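PrgB (Enterococcus faecalis, PDB 6EVU) promotes cell aggregation, biofilm formation and conjugation by binding and compacting DNA, the adhesin domain being the part described here. Local coordinates at residues 94-105 with 144-155. Residues are numbered along the deposited sequence; the frame is centred on the assembly and turned at random.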
loop_
_atom_site.group_PDB
_atom_site.type_symbol
_atom_site.label_atom_id
_atom_site.label_comp_id
_atom_site.label_asym_id
_atom_site.label_seq_id
_atom_site.Cartn_x
_atom_site.Cartn_y
_atom_site.Cartn_z
ATOM N N LEU A 94 13.330 -1.415 -6.144
ATOM C CA LEU A 94 12.494 -2.478 -6.721
ATOM C C LEU A 94 13.020 -3.871 -6.446
ATOM O O LEU A 94 12.384 -4.850 -6.846
ATOM C CB LEU A 94 12.387 -2.341 -8.231
ATOM C CG LEU A 94 11.627 -1.134 -8.792
ATOM C CD1 LEU A 94 11.706 -1.223 -10.287
ATOM C CD2 LEU A 94 10.190 -1.118 -8.321
ATOM N N GLY A 95 14.185 -3.968 -5.829
ATOM C CA GLY A 95 14.874 -5.238 -5.681
ATOM C C GLY A 95 15.728 -5.555 -6.894
ATOM O O GLY A 95 15.634 -4.919 -7.945
ATOM N N SER A 96 16.595 -6.572 -6.741
ATOM C CA SER A 96 17.599 -6.828 -7.774
ATOM C C SER A 96 17.007 -7.334 -9.088
ATOM O O SER A 96 17.716 -7.320 -10.099
ATOM C CB SER A 96 18.672 -7.819 -7.269
ATOM O OG SER A 96 18.043 -9.004 -6.826
ATOM N N ASN A 97 15.722 -7.712 -9.133
ATOM C CA ASN A 97 15.142 -8.216 -10.369
ATOM C C ASN A 97 14.257 -7.172 -11.071
ATOM O O ASN A 97 13.648 -7.492 -12.096
ATOM C CB ASN A 97 14.313 -9.471 -10.095
ATOM C CG ASN A 97 15.177 -10.710 -9.886
ATOM O OD1 ASN A 97 16.295 -10.796 -10.391
ATOM N ND2 ASN A 97 14.659 -11.666 -9.135
ATOM N N GLY A 98 14.162 -5.942 -10.535
ATOM C CA GLY A 98 13.501 -4.858 -11.282
ATOM C C GLY A 98 11.977 -4.992 -11.297
ATOM O O GLY A 98 11.369 -5.709 -10.494
ATOM N N GLY A 99 11.354 -4.268 -12.225
ATOM C CA GLY A 99 9.893 -4.228 -12.262
ATOM C C GLY A 99 9.439 -3.615 -13.576
ATOM O O GLY A 99 10.227 -3.492 -14.513
ATOM N N TYR A 100 8.146 -3.258 -13.648
ATOM C CA TYR A 100 7.533 -2.800 -14.902
ATOM C C TYR A 100 6.676 -1.575 -14.674
ATOM O O TYR A 100 5.868 -1.553 -13.738
ATOM C CB TYR A 100 6.642 -3.897 -15.528
ATOM C CG TYR A 100 7.429 -5.162 -15.680
ATOM C CD1 TYR A 100 8.167 -5.387 -16.806
ATOM C CD2 TYR A 100 7.474 -6.082 -14.653
ATOM C CE1 TYR A 100 8.958 -6.551 -16.933
ATOM C CE2 TYR A 100 8.255 -7.246 -14.748
ATOM C CZ TYR A 100 8.974 -7.468 -15.877
ATOM O OH TYR A 100 9.763 -8.630 -15.935
ATOM N N ALA A 101 6.788 -0.570 -15.576
ATOM C CA ALA A 101 6.030 0.676 -15.459
ATOM C C ALA A 101 4.711 0.563 -16.229
ATOM O O ALA A 101 4.699 0.168 -17.401
ATOM C CB ALA A 101 6.839 1.873 -15.988
ATOM N N VAL A 102 3.608 0.934 -15.590
ATOM C CA VAL A 102 2.273 0.708 -16.156
ATOM C C VAL A 102 1.405 1.920 -15.850
ATOM O O VAL A 102 1.525 2.515 -14.774
ATOM C CB VAL A 102 1.632 -0.575 -15.569
ATOM C CG1 VAL A 102 0.201 -0.787 -16.102
ATOM C CG2 VAL A 102 2.519 -1.790 -15.847
ATOM N N LEU A 103 0.512 2.304 -16.795
ATOM C CA LEU A 103 -0.397 3.418 -16.498
ATOM C C LEU A 103 -1.680 2.840 -15.914
ATOM O O LEU A 103 -2.274 1.933 -16.523
ATOM C CB LEU A 103 -0.740 4.208 -17.773
ATOM C CG LEU A 103 -1.568 5.478 -17.474
ATOM C CD1 LEU A 103 -0.673 6.604 -17.035
ATOM C CD2 LEU A 103 -2.212 5.967 -18.803
ATOM N N LEU A 104 -2.131 3.353 -14.752
ATOM C CA LEU A 104 -3.435 2.963 -14.197
ATOM C C LEU A 104 -4.472 4.015 -14.552
ATOM O O LEU A 104 -4.240 5.224 -14.396
ATOM C CB LEU A 104 -3.421 2.804 -12.666
ATOM C CG LEU A 104 -2.374 1.808 -12.133
ATOM C CD1 LEU A 104 -2.519 1.830 -10.601
ATOM C CD2 LEU A 104 -2.674 0.462 -12.676
ATOM N N GLU A 105 -5.633 3.552 -15.038
ATOM C CA GLU A 105 -6.678 4.457 -15.485
ATOM C C GLU A 105 -7.978 4.036 -14.828
ATOM O O GLU A 105 -8.178 2.860 -14.514
ATOM C CB GLU A 105 -6.831 4.416 -17.028
ATOM C CG GLU A 105 -5.531 4.864 -17.740
ATOM C CD GLU A 105 -5.704 4.795 -19.237
ATOM O OE1 GLU A 105 -5.301 3.789 -19.880
ATOM O OE2 GLU A 105 -6.305 5.744 -19.763
ATOM N N THR A 144 -4.979 9.985 -14.054
ATOM C CA THR A 144 -4.353 8.676 -14.133
ATOM C C THR A 144 -3.365 8.524 -12.993
ATOM O O THR A 144 -2.999 9.493 -12.317
ATOM C CB THR A 144 -3.599 8.479 -15.460
ATOM O OG1 THR A 144 -2.605 9.491 -15.599
ATOM C CG2 THR A 144 -4.597 8.584 -16.648
ATOM N N LEU A 145 -2.887 7.297 -12.810
ATOM C CA LEU A 145 -1.773 7.057 -11.894
ATOM C C LEU A 145 -0.712 6.269 -12.631
ATOM O O LEU A 145 -1.009 5.519 -13.573
ATOM C CB LEU A 145 -2.182 6.248 -10.628
ATOM C CG LEU A 145 -3.125 6.978 -9.693
ATOM C CD1 LEU A 145 -3.703 5.917 -8.746
ATOM C CD2 LEU A 145 -2.596 8.190 -8.998
ATOM N N ASN A 146 0.554 6.428 -12.192
ATOM C CA ASN A 146 1.626 5.612 -12.707
ATOM C C ASN A 146 1.952 4.550 -11.664
ATOM O O ASN A 146 1.908 4.811 -10.471
ATOM C CB ASN A 146 2.864 6.456 -12.982
ATOM C CG ASN A 146 2.542 7.737 -13.739
ATOM O OD1 ASN A 146 1.775 7.717 -14.700
ATOM N ND2 ASN A 146 3.125 8.874 -13.294
ATOM N N ALA A 147 2.355 3.380 -12.148
ATOM C CA ALA A 147 2.692 2.288 -11.259
ATOM C C ALA A 147 3.974 1.659 -11.739
ATOM O O ALA A 147 4.206 1.503 -12.945
ATOM C CB ALA A 147 1.593 1.231 -11.213
ATOM N N VAL A 148 4.796 1.236 -10.785
ATOM C CA VAL A 148 5.876 0.327 -11.092
ATOM C C VAL A 148 5.625 -0.890 -10.222
ATOM O O VAL A 148 5.598 -0.779 -8.987
ATOM C CB VAL A 148 7.264 0.922 -10.857
ATOM C CG1 VAL A 148 8.307 -0.085 -11.237
ATOM C CG2 VAL A 148 7.490 2.189 -11.756
ATOM N N PHE A 149 5.456 -2.042 -10.869
ATOM C CA PHE A 149 5.204 -3.312 -10.173
ATOM C C PHE A 149 6.504 -4.075 -10.096
ATOM O O PHE A 149 7.144 -4.333 -11.116
ATOM C CB PHE A 149 4.142 -4.130 -10.873
ATOM C CG PHE A 149 2.836 -3.387 -11.002
ATOM C CD1 PHE A 149 2.186 -2.956 -9.844
ATOM C CD2 PHE A 149 2.254 -3.100 -12.260
ATOM C CE1 PHE A 149 0.957 -2.252 -9.908
ATOM C CE2 PHE A 149 1.017 -2.415 -12.296
ATOM C CZ PHE A 149 0.363 -2.004 -11.138
ATOM N N SER A 150 6.874 -4.473 -8.889
ATOM C CA SER A 150 8.145 -5.163 -8.671
ATOM C C SER A 150 8.049 -6.655 -8.956
ATOM O O SER A 150 7.045 -7.302 -8.656
ATOM C CB SER A 150 8.594 -4.927 -7.226
ATOM O OG SER A 150 9.709 -5.777 -6.917
ATOM N N ASN A 151 9.119 -7.229 -9.516
ATOM C CA ASN A 151 9.183 -8.677 -9.656
ATOM C C ASN A 151 9.228 -9.388 -8.300
ATOM O O ASN A 151 9.051 -10.602 -8.273
ATOM C CB ASN A 151 10.413 -9.068 -10.537
ATOM C CG ASN A 151 10.067 -9.108 -12.044
ATOM O OD1 ASN A 151 9.092 -9.741 -12.462
ATOM N ND2 ASN A 151 10.875 -8.434 -12.855
ATOM N N ASP A 152 9.511 -8.658 -7.203
ATOM C CA ASP A 152 9.413 -9.173 -5.843
ATOM C C ASP A 152 8.011 -8.851 -5.316
ATOM O O ASP A 152 7.705 -7.671 -5.092
ATOM C CB ASP A 152 10.502 -8.526 -4.972
ATOM C CG ASP A 152 10.591 -9.105 -3.566
ATOM O OD1 ASP A 152 9.598 -9.652 -3.069
ATOM O OD2 ASP A 152 11.670 -8.994 -2.916
ATOM N N PRO A 153 7.132 -9.848 -5.107
ATOM C CA PRO A 153 5.769 -9.538 -4.641
ATOM C C PRO A 153 5.721 -8.931 -3.240
ATOM O O PRO A 153 4.675 -8.377 -2.840
ATOM C CB PRO A 153 5.088 -10.903 -4.689
ATOM C CG PRO A 153 6.225 -11.864 -4.270
ATOM C CD PRO A 153 7.420 -11.303 -5.090
ATOM N N ILE A 154 6.814 -9.053 -2.485
ATOM C CA ILE A 154 6.914 -8.488 -1.145
ATOM C C ILE A 154 7.372 -7.037 -1.172
ATOM O O ILE A 154 7.204 -6.328 -0.173
ATOM C CB ILE A 154 7.872 -9.347 -0.298
ATOM C CG1 ILE A 154 7.442 -10.812 -0.375
ATOM C CG2 ILE A 154 7.919 -8.867 1.128
ATOM C CD1 ILE A 154 6.007 -11.061 0.116
ATOM N N ILE A 155 7.946 -6.581 -2.283
ATOM C CA ILE A 155 8.127 -5.151 -2.515
ATOM C C ILE A 155 6.877 -4.538 -3.143
ATOM O O ILE A 155 6.447 -3.422 -2.778
ATOM C CB ILE A 155 9.368 -4.976 -3.411
ATOM C CG1 ILE A 155 10.648 -5.375 -2.652
ATOM C CG2 ILE A 155 9.488 -3.537 -3.986
ATOM C CD1 ILE A 155 11.901 -5.369 -3.515
HETATM O O HOH W 1 9.249 -11.090 -15.096
#
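The Phe149 ring meets Val102 and Leu104 on one face of the two-stranded pair. Val102 CB lies 3.8 Å from Phe149 CE2, with the two side chains crossing at about a right angle. Leu104 CD2 comes to the ring edge, near its plane. Further along the same face, Leu104 CG sits 4.1 Å from Ala147 CB. This face is the tight side: Val110 and Val112 of strand 110-115 also reach Phe149, and Tyr133 meets its ring. Strands 99-104 and 145-150 run antiparallel. Tyr100, Val102 and Leu104 form hydrogen-bonded pairs with Phe149, Ala147 and Leu145, each through two backbone bonds. They are neighbours in one of the two antiparallel sheets of this adhesin domain of PrgB, a member of the antigen I/II family; side chains of the other sheet pack over Phe149, as in a beta sandwich. On the other face, Leu94 CD2 touches Val148 CG1 at 3.6 Å. With chi1 at 170°, Ser150 OG swings away from its own N and reaches Leu94 O, to which it donates at 2.8 Å. It also accepts from Asp152 N, which makes an ST turn. The Gly95-Gly98 type I turn lies nearer solvent, with Asn97 exposed, and contact here is mainly polar, through the buried Asn151. Its backbone N bonds Gly98 O, almost straight at 176°. Its ND2 donates to Asn97 O, from above the carbonyl plane, and at 3.3 Å to Tyr100 OH. The amide stands perpendicular to the Tyr100 ring. A water accepts from Tyr100 OH at 2.6 Å and donates to Asn151 OD1, which also accepts from Ile43 N.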